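Local structure of Alpha/beta hydrolase (Novosphingobium aromaticivorans, 3BWX) at residues 43-48 / 100-105; 160-165 / 184-189; 168-173 / 266-271; 224-229 / 250-255. The protein probably acts as a hydrolase of the alpha/beta hydrolase superfamily, its natural substrate not established, and carries bound calcium. The protein carries 1 engineered substitution. One frame throughout, in Å; residues are numbered along the deposited sequence. Where two conformers were deposited one is given.

Contact 1: residues 43-48 / 100-105. With EDO (1,2-ethanediol), chain G.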
loop_
_atom_site.group_PDB
_atom_site.type_symbol
_atom_site.label_atom_id
_atom_site.label_comp_id
_atom_site.label_asym_id
_atom_site.label_seq_id
_atom_site.Cartn_x
_atom_site.Cartn_y
_atom_site.Cartn_z
ATOM N N ARG A 43 -0.299 -4.425 8.332
ATOM C CA ARG A 43 -1.656 -4.571 8.886
ATOM C C ARG A 43 -2.767 -4.070 7.975
ATOM O O ARG A 43 -3.902 -4.482 8.110
ATOM C CB ARG A 43 -1.800 -3.973 10.294
ATOM C CG ARG A 43 -0.831 -4.591 11.237
ATOM C CD ARG A 43 -1.076 -4.251 12.707
ATOM N NE ARG A 43 -1.087 -2.834 13.066
ATOM C CZ ARG A 43 -0.014 -2.051 13.191
ATOM N NH1 ARG A 43 1.185 -2.474 12.876
ATOM N NH2 ARG A 43 -0.198 -0.797 13.561
ATOM N N ASP A 44 -2.431 -3.223 7.005
ATOM C CA ASP A 44 -3.456 -2.783 6.022
ATOM C C ASP A 44 -3.993 -3.952 5.244
ATOM O O ASP A 44 -5.142 -3.904 4.767
ATOM C CB ASP A 44 -2.932 -1.717 5.066
ATOM C CG ASP A 44 -3.139 -0.283 5.590
ATOM O OD1 ASP A 44 -3.563 -0.060 6.757
ATOM O OD2 ASP A 44 -2.894 0.635 4.813
ATOM N N PHE A 45 -3.203 -5.031 5.179
ATOM C CA PHE A 45 -3.584 -6.261 4.477
ATOM C C PHE A 45 -4.009 -7.413 5.370
ATOM O O PHE A 45 -4.146 -8.564 4.925
ATOM C CB PHE A 45 -2.406 -6.673 3.585
ATOM C CG PHE A 45 -2.047 -5.634 2.566
ATOM C CD1 PHE A 45 -2.874 -5.408 1.450
ATOM C CD2 PHE A 45 -0.923 -4.844 2.745
ATOM C CE1 PHE A 45 -2.554 -4.418 0.524
ATOM C CE2 PHE A 45 -0.629 -3.853 1.811
ATOM C CZ PHE A 45 -1.422 -3.647 0.730
ATOM N N GLU A 46 -4.241 -7.147 6.653
ATOM C CA GLU A 46 -4.397 -8.241 7.611
ATOM C C GLU A 46 -5.628 -9.111 7.306
ATOM O O GLU A 46 -5.634 -10.293 7.653
ATOM C CB GLU A 46 -4.487 -7.703 9.048
ATOM C CG GLU A 46 -5.690 -6.800 9.347
ATOM C CD GLU A 46 -5.722 -6.105 10.719
ATOM O OE1 GLU A 46 -4.713 -6.224 11.453
ATOM O OE2 GLU A 46 -6.746 -5.411 11.017
ATOM N N ASP A 47 -6.706 -8.507 6.789
ATOM C CA ASP A 47 -7.913 -9.282 6.411
ATOM C C ASP A 47 -7.829 -9.839 4.972
ATOM O O ASP A 47 -8.168 -11.003 4.733
ATOM C CB ASP A 47 -9.225 -8.456 6.619
ATOM C CG ASP A 47 -9.561 -8.229 8.085
ATOM O OD1 ASP A 47 -8.827 -8.738 8.952
ATOM O OD2 ASP A 47 -10.570 -7.537 8.360
ATOM N N LEU A 48 -7.333 -9.026 4.032
ATOM C CA LEU A 48 -7.205 -9.517 2.647
ATOM C C LEU A 48 -6.282 -10.729 2.592
ATOM O O LEU A 48 -6.548 -11.690 1.919
ATOM C CB LEU A 48 -6.652 -8.419 1.749
ATOM C CG LEU A 48 -6.476 -8.814 0.289
ATOM C CD1 LEU A 48 -7.811 -9.156 -0.321
ATOM C CD2 LEU A 48 -5.757 -7.697 -0.466
ATOM N N VAL A 100 2.402 -11.733 -8.225
ATOM C CA VAL A 100 1.268 -10.805 -8.317
ATOM C C VAL A 100 1.582 -9.649 -7.393
ATOM O O VAL A 100 2.159 -9.847 -6.301
ATOM C CB VAL A 100 -0.050 -11.509 -7.915
ATOM C CG1 VAL A 100 -1.199 -10.509 -7.807
ATOM C CG2 VAL A 100 -0.340 -12.708 -8.878
ATOM N N ALA A 101 1.291 -8.440 -7.855
ATOM C CA ALA A 101 1.542 -7.242 -7.069
ATOM C C ALA A 101 0.217 -6.558 -6.773
ATOM O O ALA A 101 -0.563 -6.267 -7.709
ATOM C CB ALA A 101 2.496 -6.292 -7.836
ATOM N N ILE A 102 -0.070 -6.267 -5.501
ATOM C CA ILE A 102 -1.241 -5.472 -5.074
ATOM C C ILE A 102 -0.682 -4.235 -4.385
ATOM O O ILE A 102 -0.130 -4.380 -3.328
ATOM C CB ILE A 102 -2.181 -6.256 -4.114
ATOM C CG1 ILE A 102 -2.700 -7.525 -4.784
ATOM C CG2 ILE A 102 -3.276 -5.293 -3.637
ATOM C CD1 ILE A 102 -3.696 -8.349 -3.938
ATOM N N GLY A 103 -0.820 -3.037 -4.969
ATOM C CA GLY A 103 -0.170 -1.833 -4.461
ATOM C C GLY A 103 -1.153 -0.703 -4.210
ATOM O O GLY A 103 -1.931 -0.323 -5.117
ATOM N N THR A 104 -1.161 -0.217 -2.962
ATOM C CA THR A 104 -1.991 0.871 -2.564
ATOM C C THR A 104 -1.231 2.164 -2.565
ATOM O O THR A 104 -0.229 2.273 -1.888
ATOM C CB THR A 104 -2.613 0.605 -1.216
ATOM O OG1 THR A 104 -3.515 -0.502 -1.352
ATOM C CG2 THR A 104 -3.418 1.851 -0.760
ATOM N N SER A 105 -1.717 3.147 -3.327
ATOM C CA SER A 105 -1.107 4.476 -3.292
ATOM C C SER A 105 0.390 4.408 -3.673
ATOM O O SER A 105 0.726 3.940 -4.757
ATOM C CB SER A 105 -1.340 5.103 -1.907
ATOM O OG SER A 105 -2.703 4.961 -1.560
HETATM C C1 EDO G . -13.493 -6.543 7.132
HETATM O O1 EDO G . -12.489 -7.417 6.616
HETATM C C2 EDO G . -14.831 -6.981 6.587
HETATM O O2 EDO G . -15.146 -8.278 7.110
#

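Contact 2: residues 160-165 / 184-189. With EDO (1,2-ethanediol), chain O.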
loop_
_atom_site.group_PDB
_atom_site.type_symbol
_atom_site.label_atom_id
_atom_site.label_comp_id
_atom_site.label_asym_id
_atom_site.label_seq_id
_atom_site.Cartn_x
_atom_site.Cartn_y
_atom_site.Cartn_z
ATOM N N ARG A 160 -11.806 8.645 17.018
ATOM C CA ARG A 160 -12.580 9.865 16.760
ATOM C C ARG A 160 -11.741 10.909 16.036
ATOM O O ARG A 160 -12.250 11.642 15.211
ATOM C CB ARG A 160 -13.157 10.403 18.065
ATOM C CG ARG A 160 -14.195 9.460 18.663
ATOM C CD ARG A 160 -15.438 9.399 17.755
ATOM N NE ARG A 160 -16.537 8.609 18.325
ATOM C CZ ARG A 160 -17.451 7.951 17.625
ATOM N NH1 ARG A 160 -17.447 7.946 16.303
ATOM N NH2 ARG A 160 -18.375 7.265 18.255
ATOM N N ALA A 161 -10.463 10.967 16.329
ATOM C CA ALA A 161 -9.564 11.902 15.631
ATOM C C ALA A 161 -9.439 11.536 14.157
ATOM O O ALA A 161 -9.360 12.426 13.290
ATOM C CB ALA A 161 -8.171 11.951 16.310
ATOM N N LEU A 162 -9.417 10.229 13.850
ATOM C CA LEU A 162 -9.325 9.770 12.473
ATOM C C LEU A 162 -10.596 10.045 11.724
ATOM O O LEU A 162 -10.554 10.517 10.588
ATOM C CB LEU A 162 -8.948 8.291 12.432
ATOM C CG LEU A 162 -7.537 7.914 12.927
ATOM C CD1 LEU A 162 -7.363 6.395 13.020
ATOM C CD2 LEU A 162 -6.425 8.546 12.063
ATOM N N GLN A 163 -11.738 9.815 12.354
ATOM C CA GLN A 163 -13.020 10.160 11.751
ATOM C C GLN A 163 -13.134 11.667 11.462
ATOM O O GLN A 163 -13.716 12.057 10.435
ATOM C CB GLN A 163 -14.118 9.740 12.696
ATOM C CG GLN A 163 -15.495 9.928 12.167
ATOM C CD GLN A 163 -16.508 9.592 13.221
ATOM O OE1 GLN A 163 -16.239 9.782 14.422
ATOM N NE2 GLN A 163 -17.658 9.064 12.804
ATOM N N GLU A 164 -12.593 12.494 12.374
ATOM C CA GLU A 164 -12.642 13.946 12.197
ATOM C C GLU A 164 -11.941 14.316 10.893
ATOM O O GLU A 164 -12.421 15.231 10.214
ATOM C CB GLU A 164 -11.940 14.639 13.363
ATOM C CG GLU A 164 -11.767 16.184 13.292
ATOM C CD GLU A 164 -10.951 16.721 14.488
ATOM O OE1 GLU A 164 -9.722 16.704 14.414
ATOM O OE2 GLU A 164 -11.547 17.168 15.471
ATOM N N SER A 165 -10.833 13.677 10.544
ATOM C CA SER A 165 -10.113 14.064 9.312
ATOM C C SER A 165 -10.445 13.234 8.084
ATOM O O SER A 165 -10.256 13.682 6.972
ATOM C CB SER A 165 -8.627 14.101 9.561
ATOM O OG SER A 165 -8.136 12.769 9.667
ATOM N N ARG A 184 -4.848 -0.596 12.576
ATOM C CA ARG A 184 -3.967 -0.903 11.453
ATOM C C ARG A 184 -2.871 0.124 11.208
ATOM O O ARG A 184 -1.779 -0.237 10.717
ATOM C CB ARG A 184 -4.740 -1.089 10.156
ATOM C CG ARG A 184 -5.620 -2.296 10.128
ATOM C CD ARG A 184 -6.445 -2.384 8.895
ATOM N NE ARG A 184 -7.266 -3.552 8.952
ATOM C CZ ARG A 184 -8.065 -3.971 7.972
ATOM N NH1 ARG A 184 -8.263 -3.234 6.887
ATOM N NH2 ARG A 184 -8.766 -5.075 8.147
ATOM N N ILE A 185 -3.133 1.389 11.552
ATOM C CA ILE A 185 -2.231 2.475 11.208
ATOM C C ILE A 185 -1.524 3.106 12.415
ATOM O O ILE A 185 -0.584 3.891 12.262
ATOM C CB ILE A 185 -2.960 3.513 10.317
ATOM C CG1 ILE A 185 -3.922 4.411 11.096
ATOM C CG2 ILE A 185 -3.687 2.792 9.156
ATOM C CD1 ILE A 185 -4.612 5.407 10.143
HETATM N N MSE A 186 -1.979 2.743 13.619
HETATM C CA MSE A 186 -1.430 3.286 14.843
HETATM C C MSE A 186 -1.068 2.147 15.765
HETATM O O MSE A 186 -1.502 1.020 15.601
HETATM C CB MSE A 186 -2.410 4.267 15.542
HETATM C CG MSE A 186 -3.053 5.257 14.637
HETATM SE SE MSE A 186 -4.073 6.586 15.575
HETATM C CE MSE A 186 -2.606 7.541 16.304
ATOM N N VAL A 187 -0.297 2.471 16.784
ATOM C CA VAL A 187 0.209 1.467 17.727
ATOM C C VAL A 187 0.309 2.058 19.132
ATOM O O VAL A 187 0.582 3.233 19.302
ATOM C CB VAL A 187 1.572 0.924 17.236
ATOM C CG1 VAL A 187 2.644 1.983 17.322
ATOM C CG2 VAL A 187 1.988 -0.254 18.082
ATOM N N LEU A 188 0.061 1.232 20.133
ATOM C CA LEU A 188 0.304 1.618 21.504
ATOM C C LEU A 188 1.798 1.523 21.721
ATOM O O LEU A 188 2.350 0.422 21.766
ATOM C CB LEU A 188 -0.441 0.690 22.456
ATOM C CG LEU A 188 -0.201 0.932 23.949
ATOM C CD1 LEU A 188 -0.590 2.319 24.451
ATOM C CD2 LEU A 188 -0.948 -0.144 24.689
ATOM N N GLY A 189 2.442 2.678 21.793
ATOM C CA GLY A 189 3.877 2.776 21.992
ATOM C C GLY A 189 4.400 2.583 23.403
ATOM O O GLY A 189 3.652 2.266 24.347
HETATM C C1 EDO O . -4.409 13.294 13.459
HETATM O O1 EDO O . -4.699 14.694 13.357
HETATM C C2 EDO O . -5.682 12.465 13.259
HETATM O O2 EDO O . -6.334 12.732 12.000
#

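Contact 3: residues 168-173 / 266-271. With EDO (1,2-ethanediol), chain F; EDO (1,2-ethanediol), chain H.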
loop_
_atom_site.group_PDB
_atom_site.type_symbol
_atom_site.label_atom_id
_atom_site.label_comp_id
_atom_site.label_asym_id
_atom_site.label_seq_id
_atom_site.Cartn_x
_atom_site.Cartn_y
_atom_site.Cartn_z
ATOM N N ASP A 168 -14.927 12.200 5.589
ATOM C CA ASP A 168 -15.340 12.455 4.198
ATOM C C ASP A 168 -14.958 11.314 3.259
ATOM O O ASP A 168 -15.618 11.125 2.247
ATOM C CB ASP A 168 -14.768 13.758 3.636
ATOM C CG ASP A 168 -13.294 13.942 3.902
ATOM O OD1 ASP A 168 -12.710 13.282 4.799
ATOM O OD2 ASP A 168 -12.700 14.784 3.199
ATOM N N VAL A 169 -13.876 10.601 3.592
ATOM C CA VAL A 169 -13.365 9.479 2.807
ATOM C C VAL A 169 -14.246 8.252 3.030
ATOM O O VAL A 169 -14.468 7.460 2.117
ATOM C CB VAL A 169 -11.864 9.156 3.191
ATOM C CG1 VAL A 169 -11.297 7.967 2.426
ATOM C CG2 VAL A 169 -10.925 10.414 3.052
ATOM N N TYR A 170 -14.685 8.069 4.274
ATOM C CA TYR A 170 -15.450 6.881 4.652
ATOM C C TYR A 170 -16.687 7.317 5.435
ATOM O O TYR A 170 -16.813 7.069 6.635
ATOM C CB TYR A 170 -14.613 5.910 5.487
ATOM C CG TYR A 170 -13.248 5.535 4.901
ATOM C CD1 TYR A 170 -13.153 4.729 3.748
ATOM C CD2 TYR A 170 -12.049 5.940 5.536
ATOM C CE1 TYR A 170 -11.936 4.367 3.239
ATOM C CE2 TYR A 170 -10.824 5.584 5.020
ATOM C CZ TYR A 170 -10.770 4.786 3.869
ATOM O OH TYR A 170 -9.543 4.395 3.387
ATOM N N PRO A 171 -17.608 8.002 4.755
ATOM C CA PRO A 171 -18.751 8.555 5.472
ATOM C C PRO A 171 -19.736 7.572 6.053
ATOM O O PRO A 171 -20.509 7.965 6.946
ATOM C CB PRO A 171 -19.445 9.411 4.407
ATOM C CG PRO A 171 -19.064 8.769 3.122
ATOM C CD PRO A 171 -17.638 8.350 3.325
ATOM N N ASP A 172 -19.735 6.329 5.605
ATOM C CA ASP A 172 -20.742 5.361 6.052
ATOM C C ASP A 172 -20.226 4.430 7.117
ATOM O O ASP A 172 -20.972 3.602 7.603
ATOM C CB ASP A 172 -21.314 4.552 4.887
ATOM C CG ASP A 172 -22.033 5.425 3.893
ATOM O OD1 ASP A 172 -22.518 6.516 4.296
ATOM O OD2 ASP A 172 -22.021 5.062 2.699
ATOM N N TRP A 173 -18.947 4.540 7.462
ATOM C CA TRP A 173 -18.393 3.678 8.499
ATOM C C TRP A 173 -18.987 3.878 9.893
ATOM O O TRP A 173 -19.288 5.008 10.310
ATOM C CB TRP A 173 -16.905 3.863 8.631
ATOM C CG TRP A 173 -16.074 3.223 7.540
ATOM C CD1 TRP A 173 -16.492 2.661 6.365
ATOM C CD2 TRP A 173 -14.645 3.160 7.532
ATOM N NE1 TRP A 173 -15.395 2.265 5.617
ATOM C CE2 TRP A 173 -14.253 2.532 6.321
ATOM C CE3 TRP A 173 -13.666 3.578 8.424
ATOM C CZ2 TRP A 173 -12.919 2.318 5.980
ATOM C CZ3 TRP A 173 -12.312 3.344 8.093
ATOM C CH2 TRP A 173 -11.971 2.713 6.861
ATOM N N ALA A 266 -8.108 5.581 0.307
ATOM C CA ALA A 266 -8.264 4.515 -0.697
ATOM C C ALA A 266 -9.245 3.428 -0.173
ATOM O O ALA A 266 -9.452 3.272 1.044
ATOM C CB ALA A 266 -6.906 3.892 -0.992
ATOM N N PRO A 267 -9.822 2.622 -1.096
ATOM C CA PRO A 267 -10.487 1.386 -0.684
ATOM C C PRO A 267 -9.601 0.588 0.277
ATOM O O PRO A 267 -8.376 0.563 0.140
ATOM C CB PRO A 267 -10.704 0.643 -1.995
ATOM C CG PRO A 267 -10.853 1.774 -3.000
ATOM C CD PRO A 267 -9.825 2.752 -2.563
ATOM N N THR A 268 -10.210 -0.029 1.305
ATOM C CA THR A 268 -9.477 -0.788 2.285
ATOM C C THR A 268 -9.086 -2.187 1.729
ATOM O O THR A 268 -8.218 -2.865 2.314
ATOM C CB THR A 268 -10.297 -1.007 3.562
ATOM O OG1 THR A 268 -11.452 -1.790 3.262
ATOM C CG2 THR A 268 -10.681 0.334 4.227
ATOM N N LEU A 269 -9.781 -2.598 0.636
ATOM C CA LEU A 269 -9.754 -3.932 0.025
ATOM C C LEU A 269 -10.543 -4.964 0.835
ATOM O O LEU A 269 -10.519 -6.171 0.518
ATOM C CB LEU A 269 -8.287 -4.387 -0.217
ATOM C CG LEU A 269 -7.419 -3.386 -0.978
ATOM C CD1 LEU A 269 -6.018 -3.911 -1.188
ATOM C CD2 LEU A 269 -8.032 -2.967 -2.307
ATOM N N ASP A 270 -11.212 -4.507 1.894
ATOM C CA ASP A 270 -12.167 -5.351 2.658
ATOM C C ASP A 270 -13.631 -5.208 2.196
ATOM O O ASP A 270 -14.511 -5.933 2.657
ATOM C CB ASP A 270 -12.079 -5.082 4.156
ATOM C CG ASP A 270 -10.687 -5.280 4.724
ATOM O OD1 ASP A 270 -9.849 -6.065 4.191
ATOM O OD2 ASP A 270 -10.437 -4.614 5.728
ATOM N N GLU A 271 -13.888 -4.240 1.322
ATOM C CA GLU A 271 -15.201 -4.122 0.685
ATOM C C GLU A 271 -15.530 -5.358 -0.157
ATOM O O GLU A 271 -14.657 -5.866 -0.878
ATOM C CB GLU A 271 -15.251 -2.915 -0.267
ATOM C CG GLU A 271 -14.853 -1.569 0.336
ATOM C CD GLU A 271 -13.359 -1.295 0.444
ATOM O OE1 GLU A 271 -12.533 -1.981 -0.200
ATOM O OE2 GLU A 271 -13.043 -0.321 1.180
HETATM C C1 EDO F . -15.167 -1.440 4.886
HETATM O O1 EDO F . -13.823 -1.538 4.405
HETATM C C2 EDO F . -15.989 -2.522 4.254
HETATM O O2 EDO F . -15.698 -3.704 4.999
HETATM C C1 EDO H . -11.505 -1.610 7.337
HETATM O O1 EDO H . -11.763 -3.034 7.326
HETATM C C2 EDO H . -12.474 -0.866 8.261
HETATM O O2 EDO H . -13.792 -1.004 7.706
HETATM O O HOH W 1 -14.890 0.731 2.955
#

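Contact 4: residues 224-229 / 250-255. With EDO (1,2-ethanediol), chain K.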
loop_
_atom_site.group_PDB
_atom_site.type_symbol
_atom_site.label_atom_id
_atom_site.label_comp_id
_atom_site.label_asym_id
_atom_site.label_seq_id
_atom_site.Cartn_x
_atom_site.Cartn_y
_atom_site.Cartn_z
ATOM N N ALA A 224 3.467 0.147 -19.261
ATOM C CA ALA A 224 4.224 -1.081 -19.202
ATOM C C ALA A 224 3.537 -2.086 -18.274
ATOM O O ALA A 224 3.418 -3.261 -18.601
ATOM C CB ALA A 224 5.671 -0.827 -18.769
ATOM N N LEU A 225 3.084 -1.610 -17.118
ATOM C CA LEU A 225 2.286 -2.460 -16.227
ATOM C C LEU A 225 1.014 -3.010 -16.884
ATOM O O LEU A 225 0.660 -4.183 -16.698
ATOM C CB LEU A 225 1.922 -1.724 -14.916
ATOM C CG LEU A 225 1.177 -2.501 -13.822
ATOM C CD1 LEU A 225 1.955 -3.742 -13.316
ATOM C CD2 LEU A 225 0.870 -1.591 -12.658
ATOM N N ALA A 226 0.313 -2.150 -17.621
ATOM C CA ALA A 226 -0.920 -2.516 -18.290
ATOM C C ALA A 226 -0.777 -3.490 -19.435
ATOM O O ALA A 226 -1.794 -3.941 -19.978
ATOM C CB ALA A 226 -1.615 -1.256 -18.781
ATOM N N THR A 227 0.452 -3.807 -19.852
ATOM C CA THR A 227 0.652 -4.968 -20.718
ATOM C C THR A 227 0.425 -6.340 -20.045
ATOM O O THR A 227 0.419 -7.381 -20.735
ATOM C CB THR A 227 2.068 -4.979 -21.399
ATOM O OG1 THR A 227 3.076 -5.252 -20.414
ATOM C CG2 THR A 227 2.367 -3.652 -22.115
ATOM N N ARG A 228 0.270 -6.350 -18.712
ATOM C CA ARG A 228 0.059 -7.542 -17.926
ATOM C C ARG A 228 -1.377 -7.435 -17.407
ATOM O O ARG A 228 -1.909 -6.315 -17.367
ATOM C CB ARG A 228 1.058 -7.583 -16.773
ATOM C CG ARG A 228 2.530 -7.339 -17.235
ATOM C CD ARG A 228 3.030 -8.403 -18.217
ATOM N NE ARG A 228 2.831 -9.674 -17.569
ATOM C CZ ARG A 228 2.170 -10.709 -18.053
ATOM N NH1 ARG A 228 1.728 -10.719 -19.306
ATOM N NH2 ARG A 228 1.971 -11.761 -17.279
ATOM N N PRO A 229 -1.987 -8.563 -16.986
ATOM C CA PRO A 229 -3.357 -8.498 -16.414
ATOM C C PRO A 229 -3.444 -7.523 -15.261
ATOM O O PRO A 229 -2.623 -7.583 -14.315
ATOM C CB PRO A 229 -3.624 -9.926 -15.960
ATOM C CG PRO A 229 -2.698 -10.768 -16.818
ATOM C CD PRO A 229 -1.484 -9.939 -17.084
ATOM N N ALA A 250 -8.409 2.544 -17.831
ATOM C CA ALA A 250 -9.279 1.458 -18.239
ATOM C C ALA A 250 -9.379 1.268 -19.729
ATOM O O ALA A 250 -9.809 0.197 -20.172
ATOM C CB ALA A 250 -10.666 1.652 -17.649
ATOM N N SER A 251 -8.992 2.279 -20.508
ATOM C CA SER A 251 -9.089 2.218 -21.965
ATOM C C SER A 251 -8.034 1.296 -22.572
ATOM O O SER A 251 -8.170 0.859 -23.730
ATOM C CB SER A 251 -9.005 3.632 -22.568
ATOM O OG SER A 251 -7.704 4.160 -22.461
ATOM N N ARG A 252 -6.981 0.998 -21.814
ATOM C CA ARG A 252 -5.989 0.029 -22.238
ATOM C C ARG A 252 -6.583 -1.387 -22.234
ATOM O O ARG A 252 -7.306 -1.784 -21.312
ATOM C CB ARG A 252 -4.782 0.026 -21.311
ATOM C CG ARG A 252 -3.762 1.117 -21.534
ATOM C CD ARG A 252 -4.263 2.528 -21.360
ATOM N NE ARG A 252 -3.132 3.437 -21.511
ATOM C CZ ARG A 252 -3.217 4.740 -21.754
ATOM N NH1 ARG A 252 -4.368 5.365 -21.811
ATOM N NH2 ARG A 252 -2.113 5.420 -21.956
ATOM N N PRO A 253 -6.246 -2.174 -23.250
ATOM C CA PRO A 253 -6.757 -3.537 -23.348
ATOM C C PRO A 253 -6.485 -4.427 -22.131
ATOM O O PRO A 253 -5.360 -4.478 -21.606
ATOM C CB PRO A 253 -6.050 -4.114 -24.595
ATOM C CG PRO A 253 -5.309 -3.001 -25.210
ATOM C CD PRO A 253 -5.389 -1.784 -24.388
ATOM N N GLY A 254 -7.524 -5.138 -21.690
ATOM C CA GLY A 254 -7.409 -6.001 -20.531
ATOM C C GLY A 254 -7.487 -5.341 -19.174
ATOM O O GLY A 254 -7.531 -6.034 -18.172
ATOM N N VAL A 255 -7.464 -4.015 -19.095
ATOM C CA VAL A 255 -7.478 -3.362 -17.813
ATOM C C VAL A 255 -8.925 -3.277 -17.344
ATOM O O VAL A 255 -9.780 -2.785 -18.074
ATOM C CB VAL A 255 -6.828 -1.963 -17.857
ATOM C CG1 VAL A 255 -6.885 -1.274 -16.478
ATOM C CG2 VAL A 255 -5.421 -2.035 -18.372
HETATM C C1 EDO K . -3.622 8.896 -21.265
HETATM O O1 EDO K . -4.398 8.258 -22.294
HETATM C C2 EDO K . -2.300 9.471 -21.766
HETATM O O2 EDO K . -1.555 8.437 -22.421
HETATM O O HOH W 2 -2.962 -3.444 -22.147
#

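Contact 1: residues 43-48 / 100-105
Phe45 and Leu48 pack onto strand 99-104, an inner strand of the main sheet that leads into what is probably the nucleophile elbow of an alpha/beta hydrolase; they descend from the turn and first residues of helix 46-52. Gly103 and Ser105 belong to a sequence that fits the GxSxG pattern, consistent with Ser105 being the nucleophile as in relatives. The contact is apolar, without a hydrogen bond across it. Leu48 and Ile102 meet tip to tip, CD2 of Leu48 lying 4.1 Å from CD1 of Ile102. With CG anti to the backbone N (chi1 180°), Leu48 extends its branches toward the strand. The ring of Phe45 comes in obliquely, its CE1 4.3 Å from the other branch of the same isoleucine, CG2, so that Ile102 serves both residues. Further along the strand, Phe45 CZ lies 4.3 Å from Thr104 OG1; the ring only packs near this hydroxyl, whose hydrogen bond goes to Asn128. Other side chains complete the packing around these buried groups. Leu269 touches both Phe45 and Leu48, Cys34 of strand 32-35 lies against Phe45, and Val32 of the same strand against Ile102. The start of helix 46-52 is thus seated over the central strands, with helix 175-185 bordering it through Arg184, which forms salt bridges to Glu46 and Asp47.

Contact 2: residues 160-165 / 184-189
Leu162 points its isobutyl end at Ile185, and the two side chains meet tip to tip. Both leucine methyls take part: Leu162 CD1 and Leu162 CD2 each lie 4.1 Å from Ile185 CD1, so the end of the isoleucine is shared between the two branches. Ile185 gets there with CG1 between its backbone N and carbonyl carbon (chi1 76°) and an extended chi2, which carries CD1 outward to the leucine. Met186, present as selenomethionine, behaves differently. It runs alongside Leu162, the two pointing opposite ways, and bends at chi3, with SE of Met186 4.2 Å from CD1 of Leu162. One leucine methyl, CD1, is therefore touched by two neighbours, while CD2 meets only the isoleucine among the residues of the opposing segment. The segments belong to the lid-like region inserted between strands 122-128 and 230-235 of the main sheet, a place where alpha/beta hydrolases commonly carry extra helices. Helix 155-166 supplies the leucine; Ile185 ends helix 175-185, and Met186 starts the short strand 186-188. An alanine in place of Leu162 would remove both methyls and is likely to open a gap in front of Ile185 CD1 and the selenium of Met186, leaving both ends freer to turn. Phe196 of strand 194-196 touches all three side chains, Tyr181 and Ala182 pack on Leu162 from helix 175-185, and Phe152 of strand 151-152 reaches the selenomethionine.

Contact 3: residues 168-173 / 266-271
One direct hydrogen bond joins the two loops: Tyr170 OH donates to Ala266 O at 2.6 Å. The acceptor lies at the edge of the tyrosine ring, in its plane, while the hydroxyl stands 16° out of the carbonyl plane of Ala266. This single bond satisfies a buried phenol and ties it to the backbone just after a cis peptide. Apolar contact comes from Trp173, whose six-membered end meets a methyl: Thr268 CG2 approaches at the ring edge, 3.5 Å from Trp173 CZ2. Within the first loop the two aromatic side chains lie against each other, Tyr170 CB over one face of the Trp173 ring. Val169 CG1 covers one face of the Tyr170 ring and Trp173 CZ2 the rim of the opposite face, so the tyrosine is sandwiched and its rotation restricted. A water forms the third kind of link, accepting from Trp173 NE1 at 3.1 Å and donating to Glu271 OE2 at 2.8 Å. The same carboxylate oxygen uses its syn lone pair to receive Thr268 N, 2.9 Å away, and Thr268 OG1 in turn accepts from Asp270 N, an ST turn that orders the second loop. The contact joins the inserted helical region to the loop after strand 255-260, where the Ala266 side chain touches the probable elbow. The first loop links helices 155-166 and 175-185, and edge-to-face rings of Trp178 and Tyr181 from the latter meet Trp173; the second precedes helix 272-282 and rests on Asn128 at the end of strand 122-128 and on Leu48 of helix 46-52.

Contact 4: residues 224-229 / 250-255
Ala226 turns its methyl into the bend made by 250-255, where it overlaps Val255: Ala226 CB lies 3.9 Å from Val255 CG2. The aliphatic start of Arg252 borders the same methyl, its CG 4.2 Å from Ala226 CB, before the chain bends at chi2 (61°) and takes the guanidinium away from the contact. There Arg252 forms a salt bridge with Asp223 through NE and a hydrogen bond from NH1 to Lys248 O, while NH1 and NH2 also bind an ethanediol, probably from the crystallisation liquor. A leucine in its place would probably leave Asp223 without its charged mate and Lys248 O without this donor. The backbones are joined by water, which donates to Ala226 O at 2.5 Å and to Pro253 O at 2.7 Å; the two carbonyls, both acceptors, are thereby bridged. Each side is a beta turn, type I from Leu225 to Arg228 and type II from Arg252 to Val255. These turns lead into adjacent parallel strands, 230-235 and the outermost 255-260, one following helix 219-225 and the other helix 243-250, and Val255 also packs on Leu230 and Val232.

Along the chain, contact 1 closes first, when strand 99-104 comes to lie against the start of helix 46-52. Contact 2 follows in series and closes a short hairpin of helices in the inserted region. Contact 3 crosses it: residues 168-173 lie between the two segments of contact 2, whereas residues 266-271 come after strand 255-260. The long loop closed by contact 3 encloses contact 4, which joins two turns leading into strand 230-235 and the outermost strand 255-260, its centre about 36 Å from that of contact 2. Arg184, already paired with contact 1, also forms a salt bridge to Asp270 of contact 3. The inserted helices are thus tied to helix 46-52 and to the loop before helix 272-282.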